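Long-range contacts in beta-porphyranase A (Bacteroides plebeius, PDB 4AW7), which hydrolyses the sulfated red-algal polysaccharide porphyran at its beta-1,4 linkages between galactose and 6-sulfated L-galactose, releasing mostly disaccharides: residues L268-F273 with D309-S314; K42-H47 with N303-Q308; K189-A194 with G225-L230. All blocks are in the same frame, centred on the assembly; numbering follows the deposited sequence.

Interaction 1 (L268-F273 with D309-S314). With GLA (alpha-D-galactopyranose), chain B; GAL (beta-D-galactopyranose), chain D.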
loop_
_atom_site.group_PDB
_atom_site.type_symbol
_atom_site.label_atom_id
_atom_site.label_comp_id
_atom_site.label_asym_id
_atom_site.label_seq_id
_atom_site.Cartn_x
_atom_site.Cartn_y
_atom_site.Cartn_z
ATOM N N LEU A 268 8.206 1.787 -1.674
ATOM C CA LEU A 268 6.883 2.218 -2.052
ATOM C C LEU A 268 6.252 3.098 -1.012
ATOM O O LEU A 268 6.554 3.021 0.170
ATOM C CB LEU A 268 6.007 0.982 -2.259
ATOM C CG LEU A 268 6.556 -0.054 -3.195
ATOM C CD1 LEU A 268 5.660 -1.330 -3.107
ATOM C CD2 LEU A 268 6.743 0.421 -4.619
ATOM N N ALA A 269 5.314 3.930 -1.443
ATOM C CA ALA A 269 4.463 4.684 -0.527
ATOM C C ALA A 269 3.046 4.618 -1.056
ATOM O O ALA A 269 2.808 4.951 -2.230
ATOM C CB ALA A 269 4.941 6.130 -0.410
ATOM N N ILE A 270 2.112 4.109 -0.256
ATOM C CA ILE A 270 0.721 4.008 -0.654
ATOM C C ILE A 270 0.015 5.189 -0.022
ATOM O O ILE A 270 -0.443 5.138 1.116
ATOM C CB ILE A 270 0.073 2.645 -0.301
ATOM C CG1 ILE A 270 0.959 1.487 -0.750
ATOM C CG2 ILE A 270 -1.347 2.573 -0.844
ATOM C CD1 ILE A 270 1.321 1.514 -2.276
ATOM N N SER A 271 0.030 6.309 -0.744
ATOM C CA SER A 271 -0.369 7.569 -0.127
ATOM C C SER A 271 -1.872 7.734 0.076
ATOM O O SER A 271 -2.294 8.627 0.802
ATOM C CB SER A 271 0.264 8.763 -0.873
ATOM O OG SER A 271 0.001 8.676 -2.251
ATOM N N GLU A 272 -2.670 6.847 -0.548
ATOM C CA GLU A 272 -4.089 6.660 -0.246
ATOM C C GLU A 272 -4.452 5.210 -0.528
ATOM O O GLU A 272 -4.074 4.684 -1.558
ATOM C CB GLU A 272 -5.016 7.498 -1.128
ATOM C CG GLU A 272 -4.746 9.009 -1.150
ATOM C CD GLU A 272 -5.587 9.735 -2.170
ATOM O OE1 GLU A 272 -6.618 9.196 -2.629
ATOM O OE2 GLU A 272 -5.230 10.862 -2.550
ATOM N N PHE A 273 -5.189 4.575 0.365
ATOM C CA PHE A 273 -5.834 3.304 0.046
ATOM C C PHE A 273 -7.213 3.222 0.688
ATOM O O PHE A 273 -7.413 3.677 1.809
ATOM C CB PHE A 273 -4.988 2.070 0.334
ATOM C CG PHE A 273 -4.683 1.764 1.784
ATOM C CD1 PHE A 273 -3.588 2.355 2.445
ATOM C CD2 PHE A 273 -5.443 0.837 2.498
ATOM C CE1 PHE A 273 -3.260 2.000 3.734
ATOM C CE2 PHE A 273 -5.086 0.474 3.787
ATOM C CZ PHE A 273 -4.022 1.047 4.411
ATOM N N ASP A 309 9.414 -4.033 4.626
ATOM C CA ASP A 309 10.813 -3.805 4.327
ATOM C C ASP A 309 11.046 -3.002 3.071
ATOM O O ASP A 309 12.176 -2.541 2.845
ATOM C CB ASP A 309 11.599 -5.121 4.249
ATOM C CG ASP A 309 11.044 -6.130 3.284
ATOM O OD1 ASP A 309 9.843 -6.162 3.008
ATOM O OD2 ASP A 309 11.847 -6.975 2.814
ATOM N N ASN A 310 10.025 -2.845 2.248
ATOM C CA ASN A 310 10.081 -1.978 1.070
ATOM C C ASN A 310 8.956 -0.946 1.028
ATOM O O ASN A 310 8.509 -0.554 -0.050
ATOM C CB ASN A 310 10.093 -2.789 -0.225
ATOM C CG ASN A 310 10.643 -1.975 -1.387
ATOM O OD1 ASN A 310 11.611 -1.229 -1.227
ATOM N ND2 ASN A 310 9.962 -2.037 -2.565
ATOM N N LEU A 311 8.522 -0.487 2.196
ATOM C CA LEU A 311 7.376 0.427 2.303
ATOM C C LEU A 311 7.764 1.586 3.206
ATOM O O LEU A 311 8.041 1.406 4.384
ATOM C CB LEU A 311 6.167 -0.307 2.863
ATOM C CG LEU A 311 4.880 0.551 2.983
ATOM C CD1 LEU A 311 4.247 0.851 1.620
ATOM C CD2 LEU A 311 3.879 -0.169 3.893
ATOM N N PHE A 312 7.753 2.801 2.656
ATOM C CA PHE A 312 7.941 3.960 3.504
ATOM C C PHE A 312 6.776 4.219 4.468
ATOM O O PHE A 312 6.959 4.489 5.670
ATOM C CB PHE A 312 8.102 5.252 2.676
ATOM C CG PHE A 312 9.453 5.475 2.040
ATOM C CD1 PHE A 312 10.629 5.215 2.674
ATOM C CD2 PHE A 312 9.528 6.058 0.785
ATOM C CE1 PHE A 312 11.857 5.503 2.086
ATOM C CE2 PHE A 312 10.745 6.349 0.191
ATOM C CZ PHE A 312 11.897 6.082 0.844
ATOM N N ILE A 313 5.574 4.164 3.918
ATOM C CA ILE A 313 4.362 4.582 4.614
ATOM C C ILE A 313 3.170 4.160 3.769
ATOM O O ILE A 313 3.279 4.110 2.544
ATOM C CB ILE A 313 4.370 6.106 4.893
ATOM C CG1 ILE A 313 3.289 6.518 5.897
ATOM C CG2 ILE A 313 4.300 6.915 3.597
ATOM C CD1 ILE A 313 3.458 7.936 6.499
ATOM N N SER A 314 2.034 3.980 4.419
ATOM C CA SER A 314 0.744 3.794 3.779
ATOM C C SER A 314 -0.283 4.576 4.584
ATOM O O SER A 314 -0.138 4.735 5.805
ATOM C CB SER A 314 0.353 2.336 3.597
ATOM O OG SER A 314 0.092 1.667 4.813
HETATM C C1 GLA B . -7.910 10.193 -5.258
HETATM C C2 GLA B . -7.840 11.650 -4.764
HETATM C C3 GLA B . -8.686 11.850 -3.520
HETATM C C4 GLA B . -10.050 11.221 -3.652
HETATM C C5 GLA B . -9.894 9.740 -4.040
HETATM C C6 GLA B . -11.272 9.000 -3.880
HETATM O O1 GLA B . -7.140 9.285 -4.592
HETATM O O2 GLA B . -6.443 12.033 -4.551
HETATM O O3 GLA B . -8.947 13.207 -3.283
HETATM O O4 GLA B . -10.822 11.924 -4.645
HETATM O O5 GLA B . -9.249 9.753 -5.395
HETATM O O6 GLA B . -11.341 8.440 -2.496
HETATM C C1 GAL D . -7.910 10.193 -5.258
HETATM C C2 GAL D . -7.840 11.650 -4.764
HETATM C C3 GAL D . -8.686 11.850 -3.520
HETATM C C4 GAL D . -10.050 11.221 -3.652
HETATM C C5 GAL D . -9.894 9.740 -4.040
HETATM C C6 GAL D . -11.272 9.000 -3.880
HETATM O O1 GAL D . -7.101 10.102 -6.498
HETATM O O2 GAL D . -6.443 12.033 -4.551
HETATM O O3 GAL D . -8.947 13.207 -3.283
HETATM O O4 GAL D . -10.822 11.924 -4.645
HETATM O O5 GAL D . -9.249 9.753 -5.395
HETATM O O6 GAL D . -11.341 8.440 -2.496
#

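Interaction 2 (K42-H47 with N303-Q308). With L6S (6-O-sulfo-alpha-L-galactopyranose), chain C.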
loop_
_atom_site.group_PDB
_atom_site.type_symbol
_atom_site.label_atom_id
_atom_site.label_comp_id
_atom_site.label_asym_id
_atom_site.label_seq_id
_atom_site.Cartn_x
_atom_site.Cartn_y
_atom_site.Cartn_z
ATOM N N LYS A 42 3.849 2.794 9.812
ATOM C CA LYS A 42 3.725 2.539 8.370
ATOM C C LYS A 42 2.319 2.224 7.924
ATOM O O LYS A 42 2.080 2.199 6.720
ATOM C CB LYS A 42 4.727 1.455 7.912
ATOM C CG LYS A 42 6.166 1.949 7.948
ATOM C CD LYS A 42 7.172 0.943 7.459
ATOM C CE LYS A 42 8.580 1.546 7.340
ATOM N NZ LYS A 42 9.500 0.601 6.647
ATOM N N TYR A 43 1.392 2.021 8.857
ATOM C CA TYR A 43 0.048 1.498 8.580
ATOM C C TYR A 43 -1.090 2.232 9.234
ATOM O O TYR A 43 -2.077 2.574 8.574
ATOM C CB TYR A 43 -0.033 -0.010 8.951
ATOM C CG TYR A 43 1.025 -0.814 8.259
ATOM C CD1 TYR A 43 0.951 -1.045 6.873
ATOM C CD2 TYR A 43 2.145 -1.268 8.912
ATOM C CE1 TYR A 43 1.961 -1.703 6.207
ATOM C CE2 TYR A 43 3.160 -1.934 8.259
ATOM C CZ TYR A 43 3.063 -2.158 6.891
ATOM O OH TYR A 43 4.125 -2.785 6.255
ATOM N N PHE A 44 -1.010 2.406 10.554
ATOM C CA PHE A 44 -2.136 2.902 11.328
ATOM C C PHE A 44 -2.096 4.408 11.422
ATOM O O PHE A 44 -1.629 4.981 12.419
ATOM C CB PHE A 44 -2.198 2.182 12.693
ATOM C CG PHE A 44 -2.243 0.689 12.542
ATOM C CD1 PHE A 44 -3.286 0.093 11.835
ATOM C CD2 PHE A 44 -1.201 -0.119 12.963
ATOM C CE1 PHE A 44 -3.290 -1.275 11.601
ATOM C CE2 PHE A 44 -1.238 -1.474 12.743
ATOM C CZ PHE A 44 -2.288 -2.031 12.063
ATOM N N ASN A 45 -2.516 5.019 10.332
ATOM C CA ASN A 45 -2.463 6.453 10.087
ATOM C C ASN A 45 -3.839 6.898 9.625
ATOM O O ASN A 45 -4.647 6.107 9.153
ATOM C CB ASN A 45 -1.423 6.769 9.007
ATOM C CG ASN A 45 -0.028 6.340 9.412
ATOM O OD1 ASN A 45 0.410 6.653 10.525
ATOM N ND2 ASN A 45 0.699 5.608 8.551
ATOM N N ILE A 46 -4.059 8.207 9.705
ATOM C CA ILE A 46 -5.184 8.854 9.039
ATOM C C ILE A 46 -4.637 9.849 7.994
ATOM O O ILE A 46 -3.508 10.311 8.072
ATOM C CB ILE A 46 -6.182 9.564 9.999
ATOM C CG1 ILE A 46 -5.472 10.560 10.941
ATOM C CG2 ILE A 46 -6.967 8.546 10.749
ATOM C CD1 ILE A 46 -6.402 11.460 11.771
ATOM N N HIS A 47 -5.471 10.148 7.010
ATOM C CA HIS A 47 -5.138 11.052 5.918
ATOM C C HIS A 47 -5.418 12.491 6.362
ATOM O O HIS A 47 -6.420 13.104 5.992
ATOM C CB HIS A 47 -5.961 10.652 4.660
ATOM C CG HIS A 47 -5.538 11.369 3.425
ATOM N ND1 HIS A 47 -5.928 12.653 3.146
ATOM C CD2 HIS A 47 -4.691 11.013 2.419
ATOM C CE1 HIS A 47 -5.360 13.049 2.011
ATOM N NE2 HIS A 47 -4.600 12.071 1.540
ATOM N N ASN A 303 -1.648 -7.122 2.560
ATOM C CA ASN A 303 -0.702 -6.995 1.427
ATOM C C ASN A 303 0.440 -6.101 1.873
ATOM O O ASN A 303 1.628 -6.423 1.755
ATOM C CB ASN A 303 -1.516 -6.398 0.218
ATOM C CG ASN A 303 -0.686 -5.968 -0.995
ATOM O OD1 ASN A 303 0.549 -5.849 -0.947
ATOM N ND2 ASN A 303 -1.384 -5.713 -2.145
ATOM N N LEU A 304 0.087 -4.920 2.373
ATOM C CA LEU A 304 1.098 -3.917 2.670
ATOM C C LEU A 304 1.950 -4.290 3.870
ATOM O O LEU A 304 3.135 -3.957 3.905
ATOM C CB LEU A 304 0.446 -2.541 2.835
ATOM C CG LEU A 304 -0.372 -2.047 1.650
ATOM C CD1 LEU A 304 -0.943 -0.671 1.907
ATOM C CD2 LEU A 304 0.414 -2.118 0.339
ATOM N N MET A 305 1.409 -5.015 4.858
ATOM C CA MET A 305 2.221 -5.533 5.957
ATOM C C MET A 305 3.346 -6.427 5.467
ATOM O O MET A 305 4.474 -6.370 5.970
ATOM C CB MET A 305 1.346 -6.272 6.970
ATOM C CG MET A 305 0.570 -5.297 7.866
ATOM S SD MET A 305 -0.529 -6.213 8.955
ATOM C CE MET A 305 -0.921 -4.957 10.142
ATOM N N GLU A 306 3.052 -7.237 4.448
ATOM C CA GLU A 306 4.035 -8.137 3.846
ATOM C C GLU A 306 5.061 -7.405 2.987
ATOM O O GLU A 306 5.991 -8.062 2.489
ATOM C CB GLU A 306 3.329 -9.184 3.010
ATOM C CG GLU A 306 2.658 -10.260 3.842
ATOM C CD GLU A 306 3.667 -11.127 4.587
ATOM O OE1 GLU A 306 4.512 -11.750 3.922
ATOM O OE2 GLU A 306 3.635 -11.204 5.824
ATOM N N ARG A 307 4.976 -6.095 2.872
ATOM C CA ARG A 307 5.931 -5.286 2.139
ATOM C C ARG A 307 6.698 -4.307 3.051
ATOM O O ARG A 307 7.319 -3.356 2.570
ATOM C CB ARG A 307 5.257 -4.513 1.010
ATOM C CG ARG A 307 4.535 -5.400 0.016
ATOM C CD ARG A 307 4.055 -4.600 -1.149
ATOM N NE ARG A 307 3.232 -5.407 -2.046
ATOM C CZ ARG A 307 3.597 -5.932 -3.216
ATOM N NH1 ARG A 307 4.788 -5.689 -3.742
ATOM N NH2 ARG A 307 2.724 -6.674 -3.877
ATOM N N GLN A 308 6.634 -4.506 4.372
ATOM C CA GLN A 308 7.142 -3.470 5.282
ATOM C C GLN A 308 8.588 -3.064 4.991
ATOM O O GLN A 308 8.958 -1.897 5.135
ATOM C CB GLN A 308 7.008 -3.911 6.738
ATOM C CG GLN A 308 7.210 -2.765 7.711
ATOM C CD GLN A 308 7.228 -3.235 9.136
ATOM O OE1 GLN A 308 6.207 -3.686 9.672
ATOM N NE2 GLN A 308 8.390 -3.113 9.788
HETATM O O1S L6S C . -8.306 14.429 3.576
HETATM O O2S L6S C . -10.724 14.839 3.736
HETATM O O3S L6S C . -9.166 16.632 3.110
HETATM C C1 L6S C . -7.806 14.117 -2.705
HETATM C C2 L6S C . -8.111 15.496 -3.244
HETATM C C3 L6S C . -9.453 15.982 -2.675
HETATM C C4 L6S C . -9.360 15.989 -1.102
HETATM C C5 L6S C . -8.970 14.580 -0.640
HETATM C C6 L6S C . -8.524 14.627 0.839
HETATM O O2 L6S C . -8.092 15.515 -4.686
HETATM O O3 L6S C . -9.800 17.287 -3.161
HETATM O O4 L6S C . -8.364 16.951 -0.721
HETATM O O5 L6S C . -7.816 14.044 -1.300
HETATM O O6 L6S C . -9.678 14.803 1.646
HETATM S S1 L6S C . -9.452 15.169 3.115
HETATM O O HOH W 1 10.374 -1.370 8.521
#

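Interaction 3 (K189-A194 with G225-L230). With K (potassium ion), chain F; GLA (alpha-D-galactopyranose), chain B.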
loop_
_atom_site.group_PDB
_atom_site.type_symbol
_atom_site.label_atom_id
_atom_site.label_comp_id
_atom_site.label_asym_id
_atom_site.label_seq_id
_atom_site.Cartn_x
_atom_site.Cartn_y
_atom_site.Cartn_z
ATOM N N LYS A 189 12.240 12.785 2.124
ATOM C CA LYS A 189 12.168 11.804 1.051
ATOM C C LYS A 189 11.176 12.279 0.013
ATOM O O LYS A 189 10.088 12.707 0.346
ATOM C CB LYS A 189 11.715 10.464 1.581
ATOM C CG LYS A 189 12.583 9.863 2.642
ATOM C CD LYS A 189 13.955 9.537 2.245
ATOM C CE LYS A 189 14.861 9.386 3.504
ATOM N NZ LYS A 189 14.204 8.589 4.551
ATOM N N VAL A 190 11.587 12.210 -1.255
ATOM C CA VAL A 190 10.749 12.633 -2.358
ATOM C C VAL A 190 10.152 11.401 -3.035
ATOM O O VAL A 190 10.869 10.476 -3.351
ATOM C CB VAL A 190 11.523 13.544 -3.353
ATOM C CG1 VAL A 190 10.577 14.030 -4.422
ATOM C CG2 VAL A 190 12.176 14.712 -2.621
ATOM N N ILE A 191 8.830 11.386 -3.183
ATOM C CA ILE A 191 8.106 10.239 -3.717
ATOM C C ILE A 191 7.203 10.687 -4.851
ATOM O O ILE A 191 6.740 11.838 -4.858
ATOM C CB ILE A 191 7.340 9.501 -2.602
ATOM C CG1 ILE A 191 6.373 10.438 -1.888
ATOM C CG2 ILE A 191 8.304 8.846 -1.621
ATOM C CD1 ILE A 191 5.356 9.753 -0.950
ATOM N N GLY A 192 6.924 9.792 -5.778
ATOM C CA GLY A 192 5.984 10.106 -6.849
ATOM C C GLY A 192 5.556 8.874 -7.579
ATOM O O GLY A 192 6.156 7.811 -7.421
ATOM N N TYR A 193 4.524 8.960 -8.410
ATOM C CA TYR A 193 3.805 10.177 -8.831
ATOM C C TYR A 193 2.393 10.304 -8.286
ATOM O O TYR A 193 1.602 11.035 -8.831
ATOM C CB TYR A 193 3.820 10.300 -10.363
ATOM C CG TYR A 193 3.080 9.199 -11.104
ATOM C CD1 TYR A 193 1.736 9.309 -11.426
ATOM C CD2 TYR A 193 3.741 8.048 -11.520
ATOM C CE1 TYR A 193 1.074 8.302 -12.109
ATOM C CE2 TYR A 193 3.077 7.062 -12.192
ATOM C CZ TYR A 193 1.754 7.173 -12.472
ATOM O OH TYR A 193 1.077 6.159 -13.180
ATOM N N ALA A 194 2.096 9.618 -7.196
ATOM C CA ALA A 194 0.783 9.668 -6.576
ATOM C C ALA A 194 -0.259 9.160 -7.552
ATOM O O ALA A 194 -1.311 9.783 -7.766
ATOM C CB ALA A 194 0.431 11.095 -6.058
ATOM N N GLY A 225 11.344 7.101 -3.546
ATOM C CA GLY A 225 10.385 6.004 -3.663
ATOM C C GLY A 225 9.236 6.327 -4.566
ATOM O O GLY A 225 9.151 7.432 -5.075
ATOM N N PHE A 226 8.418 5.307 -4.779
ATOM C CA PHE A 226 7.329 5.384 -5.766
ATOM C C PHE A 226 6.013 5.234 -5.066
ATOM O O PHE A 226 5.839 4.359 -4.219
ATOM C CB PHE A 226 7.526 4.329 -6.856
ATOM C CG PHE A 226 8.828 4.537 -7.599
ATOM C CD1 PHE A 226 9.017 5.686 -8.355
ATOM C CD2 PHE A 226 9.851 3.619 -7.530
ATOM C CE1 PHE A 226 10.221 5.922 -9.000
ATOM C CE2 PHE A 226 11.068 3.861 -8.173
ATOM C CZ PHE A 226 11.241 5.011 -8.907
ATOM N N SER A 227 5.056 6.077 -5.449
ATOM C CA SER A 227 3.771 6.148 -4.786
ATOM C C SER A 227 2.601 5.933 -5.728
ATOM O O SER A 227 2.581 6.418 -6.858
ATOM C CB SER A 227 3.625 7.467 -4.037
ATOM O OG SER A 227 3.584 8.594 -4.871
ATOM N N VAL A 228 1.612 5.203 -5.207
ATOM C CA VAL A 228 0.392 4.872 -5.887
ATOM C C VAL A 228 -0.766 4.924 -4.898
ATOM O O VAL A 228 -0.583 4.819 -3.691
ATOM C CB VAL A 228 0.450 3.520 -6.583
ATOM C CG1 VAL A 228 1.672 3.362 -7.536
ATOM C CG2 VAL A 228 0.376 2.466 -5.625
ATOM N N HIS A 229 -1.967 5.067 -5.443
ATOM C CA HIS A 229 -3.216 4.989 -4.704
ATOM C C HIS A 229 -3.912 3.687 -5.046
ATOM O O HIS A 229 -3.940 3.292 -6.231
ATOM C CB HIS A 229 -4.111 6.160 -5.087
ATOM C CG HIS A 229 -3.523 7.486 -4.728
ATOM N ND1 HIS A 229 -4.032 8.689 -5.181
ATOM C CD2 HIS A 229 -2.444 7.781 -3.968
ATOM C CE1 HIS A 229 -3.289 9.659 -4.654
ATOM N NE2 HIS A 229 -2.326 9.135 -3.928
ATOM N N LEU A 230 -4.423 3.005 -4.027
ATOM C CA LEU A 230 -5.082 1.709 -4.200
ATOM C C LEU A 230 -6.511 1.762 -3.707
ATOM O O LEU A 230 -6.752 1.896 -2.499
ATOM C CB LEU A 230 -4.321 0.608 -3.447
ATOM C CG LEU A 230 -2.915 0.299 -3.947
ATOM C CD1 LEU A 230 -2.256 -0.679 -2.975
ATOM C CD2 LEU A 230 -2.903 -0.214 -5.396
HETATM K K K F . -1.763 6.422 -12.971
HETATM C C1 GLA B . -7.910 10.193 -5.258
HETATM C C2 GLA B . -7.840 11.650 -4.764
HETATM C C3 GLA B . -8.686 11.850 -3.520
HETATM C C4 GLA B . -10.050 11.221 -3.652
HETATM C C5 GLA B . -9.894 9.740 -4.040
HETATM C C6 GLA B . -11.272 9.000 -3.880
HETATM O O1 GLA B . -7.140 9.285 -4.592
HETATM O O2 GLA B . -6.443 12.033 -4.551
HETATM O O3 GLA B . -8.947 13.207 -3.283
HETATM O O4 GLA B . -10.822 11.924 -4.645
HETATM O O5 GLA B . -9.249 9.753 -5.395
HETATM O O6 GLA B . -11.341 8.440 -2.496
#

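Interaction 1 (L268-F273 with D309-S314)
L268 and L311 pair as neighbours in two parallel strands, and backbone bonds on either side of this pair join the two strands. L268 uses both of its polar backbone atoms: its N gives a nearly straight bond (176°) to N310 O at 2.9 Å, and its O receives F312 N at 2.8 Å. The chain turns a corner at F312, so the regular pattern lapses before I270 N reaches I313 O at 3.0 Å. CA-H...O contacts fill in between these bonds, as with A269 CA to I313 O at 3.3 Å and S314 CA to I270 O at 3.2 Å.

Apolar contacts sort by face. On the side of L268, I270 and L311, the CD1 branch of L311 lies against I270 CG1 at 4.1 Å, the two side chains meeting at about a right angle; helices 245-262 and 293-305 cover this layer. A269 and I313 meet on the other side, methyl against methyl, where A269 also touches S227 of the next strand.

Polar side chains act mainly through third parties. S314 OG sits 3.5 Å from F273 CE1, oblique to the ring. With chi1 of 68° it is tucked between the backbone N and the carbonyl carbon of S314, and its bond goes to K42 O. Further on, E272 leaves the strand pair for the substrate: OE2 lies 2.6 Å from O2 of the bound galactose, with R69 forming a salt bridge to the same oxygen and Y231 bonding OE1.

This is the seventh-to-eighth strand junction of a (beta/alpha)8 barrel, with E272, the probable nucleophile, toward the C-terminal end of the seventh strand, as in clan GH-A glycosidases.

Interaction 2 (K42-H47 with N303-Q308)
Y43 pushes its ring into a notch where helix 293-305 ends, with L304, M305 and Q308 forming the walls. M305 CG lies over one face of the Y43 ring, a CH-pi contact 4.1 Å from the centroid and only 9° off the normal, while K42 CB covers the opposite face near the rim. At the ring's edge lies Q308 OE1, held by R372. Y43 OH fills the bottom of the notch, bonding L304 O at 2.8 Å from above the carbonyl plane; R307 N takes the same oxygen from the other face. A leucine in place of Y43 would probably leave L304 O without its hydroxyl donor and open a gap beneath M305 CG.

Two smaller bumps flank the ring. M305 CE, the methyl end, meets F44 CZ at 3.8 Å, and the extended lysine chain crosses Q308, with K42 CD 3.7 Å from Q308 CG. K42 NZ then bonds Q308 O at 3.0 Å as well as L311 O, and a water links it to Q308 NE2.

The notch thus lies between helix 293-305 and strand 311-316, while the other segment runs on through strand 45-46 to H47, whose ND1 bonds a substrate sulfate oxygen.

Interaction 3 (K189-A194 with G225-L230)
S227 OG is gripped from two directions: A194 N donates to it at 2.9 Å, and the carboxylate of E142, on strand 136-142 beyond strand 189-195, hydrogen-bonds to it through OE2. The serine's chi1 of 66° sets the hydroxyl between its own backbone N and carbonyl carbon, from where it can meet the A194 amide. A side chain therefore supplies a bond across the strands just where the peptide before Y193 is cis and the backbone pairing becomes irregular.

The backbone bonds elsewhere are uneven. G192 O accepts S227 N at 2.8 Å, but the donor stands well above the carbonyl plane, 64° out of it. The same oxygen lies near F226 CA, at 3.2 Å, and at the edge of the F226 ring. Two weak bonds, G225 N to V190 O and G192 N to G225 O, hold the start of the pair. G225 has no side chain, and I191 CG2 packs over its backbone, 3.8 Å from G225 O.

Past the serine, A194 meets H229. The carbonyl oxygen of A194 lies over one face of the imidazole near its rim, A194 O being 3.7 Å from H229 CE1, and A194 CB approaches H229 NE2 at 4.0 Å. H229 ND1 bonds E146, the probable proton donor, and this histidine contacts the substrate. On the other side Y193 OH coordinates the potassium ion at 2.9 Å, together with Y207 OH and Y197 O.

The two strands cross at 38°, the twist of adjacent barrel strands. I191 touches A269 on the next strand but one, whereas F226 and V228 pack outward against helices 212-219 and 245-262.

How the interactions relate
Interactions 1 and 3 are strand pairs of one parallel barrel sheet, which interaction 2 reaches through strand 45-46. Interaction 3 joins strands 189-195 and 225-233, interaction 1 joins 268-276 and 311-316, and strands 225-233 and 268-276 are themselves neighbours, so four consecutive strands form a continuous wall. The centres of interactions 1 and 3 lie about 8 Å apart, and both reach the galactose. Interaction 2, its centre about 6 Å from that of interaction 1 and about 14 Å from that of interaction 3, ties the first-strand region to the end of helix 293-305, which connects the two strands of interaction 1. Along the chain, interaction 3 nests inside the loop that interaction 2 closes, while interactions 1 and 2 alternate. Segments distant in sequence thereby bring H47, H229 and E272 to one substrate cleft.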